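Local structure of SusD family protein (Bacteroides uniformis, 7KV1) at residues Glu191-Ala194 / Glu195-Ala198; Gly309-Leu312 / Pro313-Ser317. The protein probably binds beta-glucans at the cell surface as a SusD-family glycan-binding protein, serving their uptake and breakdown by a gut bacterium. All coordinates share one frame; numbering follows the deposited sequence.

In the fold
Contact 1 and contact 2 are both short-range contacts within a single run of chain. Contact 1 comes first and spans two turns in the middle of helix 185-201. Contact 2 follows later, where the chain enters and leaves the one-turn helix 312-315. Their centres lie about 34 Å apart, on opposite sides of the centre of the chain. The nearest atoms are about 24 Å apart, so the two do not touch. Contact 1 lies in the N-terminal starch-binding-associated region and contact 2 in the SusD region. The first is thus an element of the helical scaffold, the second of a loop-rich part of this largely helical protein.

Contact 1. Residues Glu191-Ala194 / Glu195-Ala198; sequences ELIA and ELEA
Residues Glu191 to Ala198 form regular alpha-helix, in which the amides of Glu195, Leu196, Glu197 and Ala198 each donate to the carbonyl oxygen four residues back. The first of these bonds, Glu195 N to Glu191 O, is 2.9 Å long. The last, Ala198 N to Ala194 O, measures 3.0 Å and is nearly straight at 165°. The side chains of the second turn rest mostly on the carbonyl oxygens of the first. Glu197 does this most closely. Its CG is anti to its own carbonyl carbon (chi1 -78°), which lays the methylene 3.2 Å from Ile193 O. The chain then runs on extended past that oxygen. Glu195 takes another course. Its CB sits 3.5 Å from Glu191 O, but a bend at chi2 (66°) leads the carboxylate away from the first turn. Leu196 CB lies 3.5 Å from Leu192 O. Ile193 CD1 and Leu196 CD2 only just meet, 4.5 Å apart, both residues touching helix 230-244. The two carboxylates on the second turn are held by different bases. Glu195 OE2 forms salt bridges with Arg149 and Arg152, while Glu197 OE2 has Arg249, Lys252 and the hydroxyl of Tyr237. These partners are likely to fix both groups and balance their charge. Helix 185-201 packs against two others, consistent with the tetratricopeptide-type helical part of a SusD-family protein: Leu192 and Leu196 reach Tyr156 and Leu150 of helix 138-162, and also Met240 and Val236 of helix 230-244, where Ile193 meets Tyr237.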
ATOM      1  N   GLU A 191       7.149  13.681 -14.029  1.00 21.24           N
ATOM      2  CA  GLU A 191       7.358  14.689 -12.975  1.00 26.03           C
ATOM      3  C   GLU A 191       7.746  14.041 -11.648  1.00 25.28           C
ATOM      4  O   GLU A 191       8.743  14.483 -11.023  1.00 24.04           O
ATOM      5  CB  GLU A 191       6.070  15.447 -12.698  1.00 33.19           C
ATOM      6  CG  GLU A 191       5.795  16.455 -13.751  1.00 35.64           C
ATOM      7  CD  GLU A 191       6.450  17.776 -13.464  1.00 38.90           C
ATOM      8  OE1 GLU A 191       7.395  17.792 -12.653  1.00 33.61           O
ATOM      9  OE2 GLU A 191       5.982  18.761 -14.053  1.00 41.74           O
ATOM     10  N   LEU A 192       6.930  13.115 -11.181  1.00 22.79           N
ATOM     11  CA  LEU A 192       7.106  12.515  -9.841  1.00 25.87           C
ATOM     12  C   LEU A 192       8.475  11.846  -9.737  1.00 22.65           C
ATOM     13  O   LEU A 192       9.125  12.019  -8.696  1.00 21.60           O
ATOM     14  CB  LEU A 192       6.035  11.462  -9.581  1.00 27.96           C
ATOM     15  CG  LEU A 192       4.741  11.954  -8.971  1.00 32.05           C
ATOM     16  CD1 LEU A 192       3.984  10.765  -8.396  1.00 29.18           C
ATOM     17  CD2 LEU A 192       5.018  13.015  -7.904  1.00 35.23           C
ATOM     18  N   ILE A 193       8.850  11.094 -10.764  1.00 19.68           N
ATOM     19  CA  ILE A 193      10.093  10.267 -10.734  1.00 20.79           C
ATOM     20  C   ILE A 193      11.302  11.208 -10.823  1.00 20.62           C
ATOM     21  O   ILE A 193      12.302  10.943 -10.103  1.00 20.73           O
ATOM     22  CB  ILE A 193      10.067   9.154 -11.804  1.00 19.62           C
ATOM     23  CG1 ILE A 193      11.010   8.017 -11.431  1.00 21.79           C
ATOM     24  CG2 ILE A 193      10.378   9.710 -13.200  1.00 18.27           C
ATOM     25  CD1 ILE A 193      10.571   7.236 -10.175  1.00 21.90           C
ATOM     26  N   ALA A 194      11.192  12.333 -11.537  1.00 21.45           N
ATOM     27  CA  ALA A 194      12.222  13.408 -11.561  1.00 21.79           C
ATOM     28  C   ALA A 194      12.355  14.014 -10.168  1.00 21.68           C
ATOM     29  O   ALA A 194      13.484  14.138  -9.693  1.00 23.26           O
ATOM     30  CB  ALA A 194      11.930  14.491 -12.593  1.00 23.68           C
ATOM     31  N   GLU A 195      11.242  14.327  -9.522  1.00 23.16           N
ATOM     32  CA  GLU A 195      11.223  14.932  -8.174  1.00 23.74           C
ATOM     33  C   GLU A 195      11.876  13.941  -7.198  1.00 22.97           C
ATOM     34  O   GLU A 195      12.782  14.358  -6.399  1.00 21.27           O
ATOM     35  CB  GLU A 195       9.795  15.401  -7.848  1.00 22.99           C
ATOM     36  CG  GLU A 195       9.560  15.888  -6.424  1.00 25.36           C
ATOM     37  CD  GLU A 195      10.288  17.164  -5.980  1.00 27.75           C
ATOM     38  OE1 GLU A 195      11.058  17.711  -6.772  1.00 24.84           O
ATOM     39  OE2 GLU A 195      10.124  17.574  -4.816  1.00 26.43           O
ATOM     40  N   LEU A 196      11.541  12.655  -7.292  1.00 22.73           N
ATOM     41  CA  LEU A 196      12.062  11.637  -6.347  1.00 20.31           C
ATOM     42  C   LEU A 196      13.570  11.460  -6.581  1.00 19.29           C
ATOM     43  O   LEU A 196      14.312  11.352  -5.615  1.00 19.89           O
ATOM     44  CB  LEU A 196      11.290  10.334  -6.544  1.00 20.52           C
ATOM     45  CG  LEU A 196      11.648   9.214  -5.575  1.00 19.86           C
ATOM     46  CD1 LEU A 196      11.636   9.692  -4.141  1.00 20.42           C
ATOM     47  CD2 LEU A 196      10.706   8.025  -5.789  1.00 20.77           C
ATOM     48  N   GLU A 197      14.006  11.446  -7.830  1.00 21.11           N
ATOM     49  CA  GLU A 197      15.446  11.398  -8.175  1.00 20.82           C
ATOM     50  C   GLU A 197      16.191  12.577  -7.525  1.00 21.64           C
ATOM     51  O   GLU A 197      17.228  12.340  -6.900  1.00 19.69           O
ATOM     52  CB  GLU A 197      15.582  11.316  -9.682  1.00 21.77           C
ATOM     53  CG  GLU A 197      15.297   9.904 -10.176  1.00 21.90           C
ATOM     54  CD  GLU A 197      15.411   9.710 -11.663  1.00 22.53           C
ATOM     55  OE1 GLU A 197      15.308  10.726 -12.370  1.00 23.61           O
ATOM     56  OE2 GLU A 197      15.563   8.545 -12.121  1.00 22.83           O
ATOM     57  N   ALA A 198      15.675  13.796  -7.616  1.00 22.20           N
ATOM     58  CA  ALA A 198      16.277  14.969  -6.929  1.00 23.44           C
ATOM     59  C   ALA A 198      16.336  14.734  -5.416  1.00 25.18           C
ATOM     60  O   ALA A 198      17.397  15.013  -4.789  1.00 30.08           O
ATOM     61  CB  ALA A 198      15.555  16.247  -7.287  1.00 22.81           C
TER

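Contact 2. Residues Gly309-Leu312 / Pro313-Ser317; sequences GTVL and PTLIS
Leu312, the first residue of the short helix 312-315, meets Ile316, the first residue past its end. The amide of Ile316 donates to Leu312 O over 3.2 Å, and the side chains pack beside that bond. Leu312 CD1 lies 3.7 Å from Ile316 CD1 and is in similar contact with Ile316 CG2, fitting between the two branches. Ile316 CG1 stands between its backbone N and carbonyl carbon (chi1 69°), which turns it back over Leu312 O at 3.4 Å. Replacing Ile316 with an alanine removes both branches, and would probably leave Leu312 CD1 without its apolar partner and open a gap beside the helix end. At the entry the proline ring presses on its neighbour: Pro313 CD is 3.3 Å from Leu312 CB, a closeness built into the bond between them. Val311 O serves two amides: Leu315 N bonds to it at 3.1 Å, and Thr314 N gives a weak, bent bond. To one side of that oxygen, Val311 CG1 touches Leu315 CD1. Thr310 OG1 caps the entry, accepting from Leu312 N at 3.0 Å. Such a threonine cap, with proline in the first turn, is a common helix start. Past the exit, Ser317 OG donates to Pro313 O at 2.7 Å.

Two side contacts are looser: Val311 CG2 with Thr314 CB, and Thr310 CG2 with Pro313 CD, each 4.0 Å. All the touching residues are buried; solvent is approached toward partly exposed Gly309. Thr310 OG1 also bonds Asp62, and Thr314 OG1 bonds the carbonyl of Leu397. Loops frame the helix, with Tyr399 against Pro313 and Thr314 and Trp334 against Leu315. Helix 71-76 closes another face, where Ile73 touches Leu315 and Ile316 and Asn72 touches Leu312.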
ATOM      1  N   GLY A 309      -5.774   5.662  17.122  1.00 39.26           N
ATOM      2  CA  GLY A 309      -5.477   4.347  16.520  1.00 36.53           C
ATOM      3  C   GLY A 309      -6.169   4.171  15.176  1.00 31.18           C
ATOM      4  O   GLY A 309      -6.594   5.166  14.596  1.00 31.44           O
ATOM      5  N   THR A 310      -6.298   2.938  14.696  1.00 28.23           N
ATOM      6  CA  THR A 310      -6.860   2.648  13.353  1.00 27.01           C
ATOM      7  C   THR A 310      -8.147   1.861  13.533  1.00 24.20           C
ATOM      8  O   THR A 310      -8.204   1.049  14.475  1.00 27.68           O
ATOM      9  CB  THR A 310      -5.895   1.851  12.460  1.00 28.89           C
ATOM     10  OG1 THR A 310      -6.645   1.415  11.324  1.00 28.72           O
ATOM     11  CG2 THR A 310      -5.284   0.646  13.147  1.00 27.23           C
ATOM     12  N   VAL A 311      -9.115   2.078  12.645  1.00 23.12           N
ATOM     13  CA  VAL A 311     -10.428   1.375  12.656  1.00 25.21           C
ATOM     14  C   VAL A 311     -10.298   0.045  11.901  1.00 24.44           C
ATOM     15  O   VAL A 311     -11.269  -0.750  11.876  1.00 23.01           O
ATOM     16  CB  VAL A 311     -11.514   2.283  12.038  1.00 28.87           C
ATOM     17  CG1 VAL A 311     -11.309   2.516  10.549  1.00 28.18           C
ATOM     18  CG2 VAL A 311     -12.904   1.757  12.277  1.00 28.27           C
ATOM     19  N   LEU A 312      -9.153  -0.188  11.260  1.00 24.21           N
ATOM     20  CA  LEU A 312      -9.065  -1.266  10.252  1.00 23.66           C
ATOM     21  C   LEU A 312      -9.528  -2.581  10.876  1.00 21.99           C
ATOM     22  O   LEU A 312     -10.302  -3.317  10.266  1.00 20.96           O
ATOM     23  CB  LEU A 312      -7.641  -1.349   9.697  1.00 22.02           C
ATOM     24  CG  LEU A 312      -7.346  -2.644   8.951  1.00 23.60           C
ATOM     25  CD1 LEU A 312      -8.241  -2.782   7.724  1.00 24.96           C
ATOM     26  CD2 LEU A 312      -5.885  -2.682   8.544  1.00 23.87           C
ATOM     27  N   PRO A 313      -9.066  -2.974  12.078  1.00 20.10           N
ATOM     28  CA  PRO A 313      -9.489  -4.255  12.654  1.00 22.68           C
ATOM     29  C   PRO A 313     -11.009  -4.348  12.893  1.00 21.46           C
ATOM     30  O   PRO A 313     -11.584  -5.432  12.754  1.00 22.35           O
ATOM     31  CB  PRO A 313      -8.648  -4.364  13.951  1.00 22.31           C
ATOM     32  CG  PRO A 313      -7.467  -3.476  13.686  1.00 20.99           C
ATOM     33  CD  PRO A 313      -8.019  -2.322  12.870  1.00 21.23           C
ATOM     34  N   THR A 314     -11.673  -3.209  13.093  1.00 23.30           N
ATOM     35  CA  THR A 314     -13.148  -3.184  13.193  1.00 22.83           C
ATOM     36  C   THR A 314     -13.736  -3.491  11.821  1.00 21.39           C
ATOM     37  O   THR A 314     -14.681  -4.281  11.766  1.00 22.80           O
ATOM     38  CB  THR A 314     -13.684  -1.852  13.718  1.00 23.87           C
ATOM     39  OG1 THR A 314     -13.210  -1.735  15.063  1.00 23.82           O
ATOM     40  CG2 THR A 314     -15.197  -1.777  13.623  1.00 22.42           C
ATOM     41  N   LEU A 315     -13.189  -2.900  10.763  1.00 19.71           N
ATOM     42  CA  LEU A 315     -13.754  -3.029   9.396  1.00 21.21           C
ATOM     43  C   LEU A 315     -13.770  -4.504   8.966  1.00 20.67           C
ATOM     44  O   LEU A 315     -14.800  -4.932   8.364  1.00 20.29           O
ATOM     45  CB  LEU A 315     -12.946  -2.164   8.414  1.00 22.50           C
ATOM     46  CG  LEU A 315     -12.967  -0.661   8.695  1.00 23.35           C
ATOM     47  CD1 LEU A 315     -12.116   0.114   7.713  1.00 24.98           C
ATOM     48  CD2 LEU A 315     -14.382  -0.112   8.724  1.00 27.54           C
ATOM     49  N   ILE A 316     -12.687  -5.242   9.232  1.00 21.81           N
ATOM     50  CA  ILE A 316     -12.359  -6.521   8.517  1.00 22.67           C
ATOM     51  C   ILE A 316     -12.467  -7.745   9.436  1.00 21.04           C
ATOM     52  O   ILE A 316     -11.820  -8.803   9.157  1.00 19.45           O
ATOM     53  CB  ILE A 316     -10.982  -6.413   7.849  1.00 22.43           C
ATOM     54  CG1 ILE A 316      -9.868  -6.365   8.892  1.00 22.45           C
ATOM     55  CG2 ILE A 316     -10.965  -5.219   6.919  1.00 22.42           C
ATOM     56  CD1 ILE A 316      -8.482  -6.417   8.287  1.00 26.65           C
ATOM     57  N   SER A 317     -13.309  -7.637  10.466  1.00 20.98           N
ATOM     58  CA  SER A 317     -13.593  -8.708  11.453  1.00 19.84           C
ATOM     59  C   SER A 317     -15.070  -9.112  11.374  1.00 19.85           C
ATOM     60  O   SER A 317     -15.938  -8.371  10.921  1.00 18.37           O
ATOM     61  CB  SER A 317     -13.180  -8.264  12.844  1.00 21.80           C
ATOM     62  OG  SER A 317     -13.741  -7.001  13.178  1.00 22.01           O
TER